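Local coordinates for acyl-CoA thioesterase (Alicyclobacillus acidocaldarius subsp. acidocaldarius, PDB 3RQB), which is of uncharacterised function but carries two hotdog-fold domains and probably hydrolyses acyl-CoA thioesters, at residues B[98-102]-B[103-107]. Residues are numbered along the deposited sequence; the frame is centred on the assembly and turned at random.
Sequences MMQDG and EVVTT
Met98 to Gln100 pair with Glu103 to Thr106 in a tight antiparallel beta hairpin. Its two-residue loop, Asp101-Gly102, forms a type I' turn, and both loop residues have positive phi.

Backbone hydrogen bonds hold the two arms together. At the turn, Glu103 N donates to Gln100 O at 3.2 Å, and Gln100 N donates back to Glu103 O. Farther along, Met98 N donates to Thr106 O at 2.7 Å. Met98 O receives Val105 N at 2.8 Å and, weakly, Thr106 N at 3.3 Å. Two residues, Val105 and Thr106, thus stand opposite the single Met98, a classic beta bulge. Val105, with psi -59°, turns its side chain to the face of Met98 and Gln100.

Van der Waals contacts occupy both faces. Met98 and Met99 are both modelled as selenomethionine. On one face, Met98 SE meets Val105 CG1 at 4.0 Å. The other methyl, Val105 CG2, lies 3.7 Å from the polar Gln100 OE1. Val105 is therefore flanked by both side chains. On the other face, Met99 CG packs on Val104 CG2 at 4.1 Å. With chi1 at -75°, Met99 CG lies beside the backbone N and against Val104, and the selenium beyond it leads away from 103-107.

The hairpin joins strands 91-100 and 103-113 of the N-terminal hotdog domain. Strands 77-87 and 61-69 flank it. The buried Gln100 amide donates to Lys74 O and Pro77 O, tying the hairpin to the segment that leads into strand 77-87. Met98 and Thr106 pack on Met48 of helix 41-53, whereas Val104 touches Val85 of the second subunit.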
loop_
_atom_site.group_PDB
_atom_site.type_symbol
_atom_site.label_atom_id
_atom_site.label_comp_id
_atom_site.label_asym_id
_atom_site.label_seq_id
_atom_site.Cartn_x
_atom_site.Cartn_y
_atom_site.Cartn_z
HETATM N N MSE B 98 2.895 -4.820 -17.624
HETATM C CA MSE B 98 1.935 -4.937 -18.718
HETATM C C MSE B 98 2.261 -3.946 -19.830
HETATM O O MSE B 98 2.329 -2.744 -19.592
HETATM C CB MSE B 98 0.505 -4.709 -18.221
HETATM C CG MSE B 98 -0.528 -4.657 -19.346
HETATM SE SE MSE B 98 -2.287 -4.056 -18.759
HETATM C CE MSE B 98 -2.643 -5.413 -17.363
HETATM N N MSE B 99 2.453 -4.457 -21.043
HETATM C CA MSE B 99 2.786 -3.618 -22.191
HETATM C C MSE B 99 1.761 -3.701 -23.308
HETATM O O MSE B 99 1.216 -4.763 -23.579
HETATM C CB MSE B 99 4.160 -3.999 -22.741
HETATM C CG MSE B 99 5.306 -3.513 -21.882
HETATM SE SE MSE B 99 6.879 -4.646 -22.016
HETATM C CE MSE B 99 6.128 -6.315 -21.293
ATOM N N GLN B 100 1.508 -2.561 -23.943
ATOM C CA GLN B 100 0.752 -2.491 -25.193
ATOM C C GLN B 100 1.552 -1.666 -26.183
ATOM O O GLN B 100 2.025 -0.579 -25.840
ATOM C CB GLN B 100 -0.580 -1.795 -24.979
ATOM C CG GLN B 100 -1.689 -2.698 -24.568
ATOM C CD GLN B 100 -2.890 -1.912 -24.125
ATOM O OE1 GLN B 100 -2.757 -0.786 -23.637
ATOM N NE2 GLN B 100 -4.077 -2.489 -24.301
ATOM N N ASP B 101 1.698 -2.162 -27.408
ATOM C CA ASP B 101 2.436 -1.419 -28.425
ATOM C C ASP B 101 3.847 -1.076 -27.939
ATOM O O ASP B 101 4.327 0.039 -28.154
ATOM C CB ASP B 101 1.705 -0.119 -28.789
ATOM C CG ASP B 101 0.242 -0.339 -29.127
ATOM O OD1 ASP B 101 -0.036 -0.848 -30.235
ATOM O OD2 ASP B 101 -0.626 0.013 -28.290
ATOM N N GLY B 102 4.497 -2.021 -27.265
ATOM C CA GLY B 102 5.879 -1.851 -26.841
ATOM C C GLY B 102 6.136 -0.923 -25.660
ATOM O O GLY B 102 7.262 -0.814 -25.184
ATOM N N GLU B 103 5.105 -0.257 -25.162
ATOM C CA GLU B 103 5.305 0.671 -24.056
ATOM C C GLU B 103 4.717 0.126 -22.753
ATOM O O GLU B 103 3.741 -0.634 -22.768
ATOM C CB GLU B 103 4.733 2.052 -24.394
ATOM C CG GLU B 103 5.638 2.892 -25.294
ATOM C CD GLU B 103 5.013 4.224 -25.693
ATOM O OE1 GLU B 103 4.030 4.212 -26.468
ATOM O OE2 GLU B 103 5.510 5.280 -25.231
ATOM N N VAL B 104 5.329 0.490 -21.627
ATOM C CA VAL B 104 4.821 0.035 -20.344
ATOM C C VAL B 104 3.589 0.800 -19.903
ATOM O O VAL B 104 3.611 2.014 -19.712
ATOM C CB VAL B 104 5.841 0.150 -19.222
ATOM C CG1 VAL B 104 5.216 -0.379 -17.945
ATOM C CG2 VAL B 104 7.093 -0.621 -19.559
ATOM N N VAL B 105 2.532 0.036 -19.685
ATOM C CA VAL B 105 1.221 0.526 -19.310
ATOM C C VAL B 105 1.020 0.465 -17.795
ATOM O O VAL B 105 0.668 1.468 -17.163
ATOM C CB VAL B 105 0.118 -0.231 -20.050
ATOM C CG1 VAL B 105 -1.150 -0.270 -19.214
ATOM C CG2 VAL B 105 -0.139 0.425 -21.389
ATOM N N THR B 106 1.139 -0.744 -17.245
ATOM C CA THR B 106 0.910 -0.998 -15.827
ATOM C C THR B 106 1.994 -1.898 -15.206
ATOM O O THR B 106 2.501 -2.793 -15.872
ATOM C CB THR B 106 -0.482 -1.636 -15.653
ATOM O OG1 THR B 106 -1.472 -0.727 -16.163
ATOM C CG2 THR B 106 -0.772 -1.954 -14.197
ATOM N N THR B 107 2.365 -1.639 -13.947
ATOM C CA THR B 107 3.265 -2.525 -13.194
ATOM C C THR B 107 2.692 -2.910 -11.835
ATOM O O THR B 107 1.868 -2.194 -11.261
ATOM C CB THR B 107 4.686 -1.937 -12.965
ATOM O OG1 THR B 107 4.675 -0.996 -11.875
ATOM C CG2 THR B 107 5.211 -1.288 -14.237
#